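Local coordinates for uncharacterized protein (Pseudomonas aeruginosa, PDB 3LLB) that probably takes part in magnesium and cobalt ion transport, this piece being the C-terminal transporter-associated domain of a CorC-like protein, at residues E54-L66 and S70-L81. Residues are numbered along the deposited sequence; the frame is centred on the assembly and turned at random.
Sequences EVVELGEFRFRVL and SRRVHLLRLSPL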
loop_
_atom_site.group_PDB
_atom_site.type_symbol
_atom_site.label_atom_id
_atom_site.label_comp_id
_atom_site.label_asym_id
_atom_site.label_seq_id
_atom_site.Cartn_x
_atom_site.Cartn_y
_atom_site.Cartn_z
ATOM N N GLU A 54 5.817 -8.034 6.758
ATOM C CA GLU A 54 4.980 -8.840 5.877
ATOM C C GLU A 54 4.921 -8.152 4.499
ATOM O O GLU A 54 4.934 -6.936 4.390
ATOM C CB GLU A 54 3.581 -9.025 6.465
ATOM C CG GLU A 54 3.603 -9.851 7.752
ATOM C CD GLU A 54 2.257 -10.414 8.178
ATOM O OE1 GLU A 54 1.536 -10.990 7.331
ATOM O OE2 GLU A 54 1.961 -10.350 9.394
ATOM N N VAL A 55 4.922 -8.959 3.447
ATOM C CA VAL A 55 4.936 -8.475 2.084
ATOM C C VAL A 55 3.814 -9.120 1.254
ATOM O O VAL A 55 3.508 -10.317 1.413
ATOM C CB VAL A 55 6.298 -8.830 1.418
ATOM C CG1 VAL A 55 6.277 -8.523 -0.053
ATOM C CG2 VAL A 55 7.435 -8.106 2.104
ATOM N N VAL A 56 3.160 -8.338 0.389
ATOM C CA VAL A 56 2.253 -8.881 -0.624
ATOM C C VAL A 56 2.568 -8.218 -1.969
ATOM O O VAL A 56 2.914 -7.037 -2.031
ATOM C CB VAL A 56 0.792 -8.721 -0.182
ATOM C CG1 VAL A 56 0.332 -7.260 -0.079
ATOM C CG2 VAL A 56 -0.107 -9.585 -1.077
ATOM N N GLU A 57 2.477 -8.994 -3.035
ATOM C CA GLU A 57 2.546 -8.489 -4.393
ATOM C C GLU A 57 1.160 -8.427 -5.002
ATOM O O GLU A 57 0.363 -9.391 -4.944
ATOM C CB GLU A 57 3.491 -9.333 -5.219
ATOM C CG GLU A 57 4.908 -9.371 -4.629
ATOM C CD GLU A 57 5.918 -10.101 -5.517
ATOM O OE1 GLU A 57 5.529 -10.705 -6.578
ATOM O OE2 GLU A 57 7.120 -10.046 -5.141
ATOM N N LEU A 58 0.872 -7.246 -5.512
ATOM C CA LEU A 58 -0.375 -6.932 -6.143
ATOM C C LEU A 58 -0.111 -6.050 -7.373
ATOM O O LEU A 58 0.581 -5.018 -7.295
ATOM C CB LEU A 58 -1.282 -6.184 -5.210
ATOM C CG LEU A 58 -1.741 -6.823 -3.910
ATOM C CD1 LEU A 58 -2.154 -5.695 -2.963
ATOM C CD2 LEU A 58 -2.867 -7.823 -4.199
ATOM N N GLY A 59 -0.642 -6.472 -8.515
ATOM C CA GLY A 59 -0.466 -5.721 -9.740
ATOM C C GLY A 59 0.987 -5.822 -10.029
ATOM O O GLY A 59 1.555 -6.930 -9.912
ATOM N N GLU A 60 1.563 -4.671 -10.367
ATOM C CA GLU A 60 2.980 -4.539 -10.733
ATOM C C GLU A 60 3.811 -4.006 -9.583
ATOM O O GLU A 60 4.893 -3.497 -9.799
ATOM C CB GLU A 60 3.091 -3.638 -11.922
ATOM C CG GLU A 60 2.617 -4.354 -13.166
ATOM C CD GLU A 60 3.678 -5.341 -13.694
ATOM O OE1 GLU A 60 4.803 -4.922 -14.118
ATOM O OE2 GLU A 60 3.395 -6.528 -13.691
ATOM N N PHE A 61 3.312 -4.182 -8.365
ATOM C CA PHE A 61 3.990 -3.695 -7.175
ATOM C C PHE A 61 4.096 -4.692 -6.073
ATOM O O PHE A 61 3.243 -5.556 -5.930
ATOM C CB PHE A 61 3.277 -2.470 -6.638
ATOM C CG PHE A 61 3.264 -1.312 -7.586
ATOM C CD1 PHE A 61 4.331 -0.466 -7.665
ATOM C CD2 PHE A 61 2.189 -1.108 -8.433
ATOM C CE1 PHE A 61 4.334 0.579 -8.558
ATOM C CE2 PHE A 61 2.202 -0.044 -9.338
ATOM C CZ PHE A 61 3.267 0.780 -9.386
ATOM N N ARG A 62 5.179 -4.551 -5.308
ATOM C CA ARG A 62 5.366 -5.177 -4.030
ATOM C C ARG A 62 5.058 -4.163 -2.894
ATOM O O ARG A 62 5.499 -2.991 -2.913
ATOM C CB ARG A 62 6.782 -5.762 -3.914
ATOM C CG ARG A 62 7.069 -6.351 -2.516
ATOM C CD ARG A 62 8.472 -7.001 -2.295
ATOM N NE ARG A 62 8.765 -8.058 -3.255
ATOM C CZ ARG A 62 9.460 -7.899 -4.388
ATOM N NH1 ARG A 62 9.983 -6.706 -4.722
ATOM N NH2 ARG A 62 9.639 -8.939 -5.204
ATOM N N PHE A 63 4.263 -4.625 -1.918
ATOM C CA PHE A 63 3.882 -3.852 -0.754
ATOM C C PHE A 63 4.429 -4.526 0.500
ATOM O O PHE A 63 3.998 -5.606 0.843
ATOM C CB PHE A 63 2.362 -3.814 -0.625
ATOM C CG PHE A 63 1.632 -3.047 -1.744
ATOM C CD1 PHE A 63 1.076 -1.819 -1.497
ATOM C CD2 PHE A 63 1.406 -3.627 -3.011
ATOM C CE1 PHE A 63 0.381 -1.128 -2.495
ATOM C CE2 PHE A 63 0.703 -2.953 -3.955
ATOM C CZ PHE A 63 0.191 -1.692 -3.682
ATOM N N ARG A 64 5.348 -3.844 1.175
ATOM C CA ARG A 64 5.964 -4.342 2.414
ATOM C C ARG A 64 5.470 -3.483 3.569
ATOM O O ARG A 64 5.515 -2.211 3.495
ATOM C CB ARG A 64 7.477 -4.294 2.290
ATOM C CG ARG A 64 8.234 -4.570 3.570
ATOM C CD ARG A 64 9.714 -4.342 3.408
ATOM N NE ARG A 64 10.291 -4.062 4.725
ATOM C CZ ARG A 64 11.217 -3.133 4.998
ATOM N NH1 ARG A 64 11.727 -2.340 4.040
ATOM N NH2 ARG A 64 11.653 -3.001 6.251
ATOM N N VAL A 65 4.949 -4.111 4.622
ATOM C CA VAL A 65 4.467 -3.385 5.784
ATOM C C VAL A 65 5.632 -2.778 6.566
ATOM O O VAL A 65 6.496 -3.496 7.083
ATOM C CB VAL A 65 3.543 -4.269 6.718
ATOM C CG1 VAL A 65 3.039 -3.440 7.863
ATOM C CG2 VAL A 65 2.408 -4.844 5.895
ATOM N N LEU A 66 5.691 -1.458 6.627
ATOM C CA LEU A 66 6.690 -0.764 7.484
ATOM C C LEU A 66 6.190 -0.455 8.865
ATOM O O LEU A 66 6.958 -0.454 9.825
ATOM C CB LEU A 66 7.144 0.514 6.809
ATOM C CG LEU A 66 7.904 0.449 5.501
ATOM C CD1 LEU A 66 8.047 1.856 4.998
ATOM C CD2 LEU A 66 9.246 -0.243 5.686
ATOM N N SER A 70 -2.127 -2.293 16.461
ATOM C CA SER A 70 -3.029 -3.404 16.845
ATOM C C SER A 70 -4.374 -3.428 16.099
ATOM O O SER A 70 -5.103 -4.386 16.208
ATOM C CB SER A 70 -3.286 -3.371 18.338
ATOM O OG SER A 70 -2.054 -3.741 18.960
ATOM N N ARG A 71 -4.677 -2.379 15.362
ATOM C CA ARG A 71 -5.921 -2.211 14.606
ATOM C C ARG A 71 -5.726 -2.086 13.063
ATOM O O ARG A 71 -6.579 -2.490 12.322
ATOM C CB ARG A 71 -6.613 -0.899 15.028
ATOM C CG ARG A 71 -7.129 -0.759 16.433
ATOM C CD ARG A 71 -8.684 -1.050 16.521
ATOM N NE ARG A 71 -9.133 -2.414 16.174
ATOM C CZ ARG A 71 -8.877 -3.518 16.895
ATOM N NH1 ARG A 71 -8.115 -3.471 17.985
ATOM N NH2 ARG A 71 -9.353 -4.709 16.509
ATOM N N ARG A 72 -4.668 -1.393 12.597
ATOM C CA ARG A 72 -4.566 -1.070 11.234
ATOM C C ARG A 72 -3.135 -0.961 10.709
ATOM O O ARG A 72 -2.178 -0.893 11.491
ATOM C CB ARG A 72 -5.412 0.162 10.952
ATOM C CG ARG A 72 -4.889 1.400 11.496
ATOM C CD ARG A 72 -5.972 2.461 11.515
ATOM N NE ARG A 72 -5.802 3.288 12.698
ATOM C CZ ARG A 72 -5.866 4.640 12.749
ATOM N NH1 ARG A 72 -6.147 5.393 11.661
ATOM N NH2 ARG A 72 -5.640 5.249 13.919
ATOM N N VAL A 73 -2.990 -1.006 9.385
ATOM C CA VAL A 73 -1.723 -0.730 8.710
ATOM C C VAL A 73 -1.592 0.772 8.674
ATOM O O VAL A 73 -2.583 1.491 8.487
ATOM C CB VAL A 73 -1.623 -1.313 7.338
ATOM C CG1 VAL A 73 -0.297 -1.008 6.627
ATOM C CG2 VAL A 73 -1.850 -2.810 7.389
ATOM N N HIS A 74 -0.385 1.244 8.826
ATOM C CA HIS A 74 -0.136 2.675 8.708
ATOM C C HIS A 74 0.739 3.078 7.509
ATOM O O HIS A 74 0.417 4.046 6.825
ATOM C CB HIS A 74 0.473 3.227 9.991
ATOM C CG HIS A 74 -0.476 3.326 11.137
ATOM N ND1 HIS A 74 -1.526 4.223 11.159
ATOM C CD2 HIS A 74 -0.527 2.657 12.308
ATOM C CE1 HIS A 74 -2.172 4.098 12.303
ATOM N NE2 HIS A 74 -1.584 3.158 13.014
ATOM N N LEU A 75 1.836 2.371 7.277
ATOM C CA LEU A 75 2.795 2.732 6.251
ATOM C C LEU A 75 3.241 1.473 5.518
ATOM O O LEU A 75 3.525 0.428 6.155
ATOM C CB LEU A 75 4.019 3.385 6.904
ATOM C CG LEU A 75 3.875 4.741 7.633
ATOM C CD1 LEU A 75 5.148 5.194 8.402
ATOM C CD2 LEU A 75 3.411 5.820 6.645
ATOM N N LEU A 76 3.323 1.574 4.185
ATOM C CA LEU A 76 3.754 0.532 3.288
ATOM C C LEU A 76 4.966 1.060 2.565
ATOM O O LEU A 76 5.019 2.238 2.260
ATOM C CB LEU A 76 2.647 0.217 2.267
ATOM C CG LEU A 76 1.505 -0.296 3.130
ATOM C CD1 LEU A 76 0.251 0.334 2.798
ATOM C CD2 LEU A 76 1.543 -1.810 3.184
ATOM N N ARG A 77 5.939 0.213 2.285
ATOM C CA ARG A 77 6.946 0.486 1.291
ATOM C C ARG A 77 6.542 -0.154 -0.030
ATOM O O ARG A 77 6.299 -1.325 -0.090
ATOM C CB ARG A 77 8.275 -0.070 1.721
ATOM C CG ARG A 77 9.426 0.265 0.833
ATOM C CD ARG A 77 10.733 0.168 1.559
ATOM N NE ARG A 77 11.847 0.232 0.607
ATOM C CZ ARG A 77 13.057 0.663 0.877
ATOM N NH1 ARG A 77 13.349 1.103 2.088
ATOM N NH2 ARG A 77 13.974 0.675 -0.084
ATOM N N LEU A 78 6.443 0.658 -1.045
ATOM C CA LEU A 78 6.041 0.240 -2.396
ATOM C C LEU A 78 7.255 0.086 -3.285
ATOM O O LEU A 78 8.021 1.010 -3.375
ATOM C CB LEU A 78 5.124 1.294 -2.975
ATOM C CG LEU A 78 4.437 0.953 -4.281
ATOM C CD1 LEU A 78 3.232 -0.004 -4.081
ATOM C CD2 LEU A 78 4.004 2.218 -5.013
ATOM N N SER A 79 7.472 -1.076 -3.877
ATOM C CA SER A 79 8.585 -1.344 -4.804
ATOM C C SER A 79 7.942 -1.777 -6.141
ATOM O O SER A 79 7.009 -2.557 -6.154
ATOM C CB SER A 79 9.466 -2.499 -4.256
ATOM O OG SER A 79 10.062 -2.234 -3.006
ATOM N N PRO A 80 8.452 -1.305 -7.304
ATOM C CA PRO A 80 7.953 -1.899 -8.565
ATOM C C PRO A 80 8.379 -3.346 -8.774
ATOM O O PRO A 80 9.489 -3.686 -8.396
ATOM C CB PRO A 80 8.639 -1.062 -9.653
ATOM C CG PRO A 80 9.815 -0.420 -9.003
ATOM C CD PRO A 80 9.452 -0.245 -7.536
ATOM N N LEU A 81 7.571 -4.197 -9.406
ATOM C CA LEU A 81 8.036 -5.581 -9.652
ATOM C C LEU A 81 9.141 -5.760 -10.738
ATOM O O LEU A 81 10.083 -6.528 -10.541
ATOM C CB LEU A 81 6.865 -6.533 -9.941
ATOM C CG LEU A 81 5.910 -6.933 -8.821
ATOM C CD1 LEU A 81 4.812 -7.881 -9.366
ATOM C CD2 LEU A 81 6.656 -7.556 -7.658
#
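Val73 CG1 touches Val65 CG1 (4.3 Å) where the antiparallel hairpin of strands 61-68 and 73-80 begins to close, within the sheet of the transporter-associated domain. Just beyond, His74 and Leu75 both face Asn67 in a classic beta bulge, and Leu75 O accepts a hydrogen bond from Leu66 N (2.9 Å), the donor tilted 32° from the carbonyl plane. Leu76 then turns CD2 to Val65 CG2 on the buried side, which helix 38-46 covers. Pairing continues with Arg77 and Arg64, which exchange two backbone hydrogen bonds, Arg77 N to Arg64 O being 2.7 Å. Their extended side chains run alongside each other on the other face, Arg64 NH1 to Arg77 NH1 4.3 Å; an Asp10 salt bridge to Arg77 probably offsets the like charges, and Asn53 OD1 accepts a hydrogen bond from Arg64 NH2. With CG anti to the backbone N (chi1 -171°), Leu78 sets CD1 over one face of the Phe63 ring, 3.6 Å from its centroid, a CH-pi contact; Leu78 CG meets Phe61 CD1, and helix 19-26 packs against both residues. Ser79 pairs with Arg62 through two backbone hydrogen bonds. Finally Leu81 N donates a hydrogen bond to Glu60 O (2.8 Å) in the type II' turn, 41° out of the carbonyl plane, while Leu81 CD2 rests 3.4 Å from Glu57 CD, whose OE2 forms a salt bridge with Arg62 NH2.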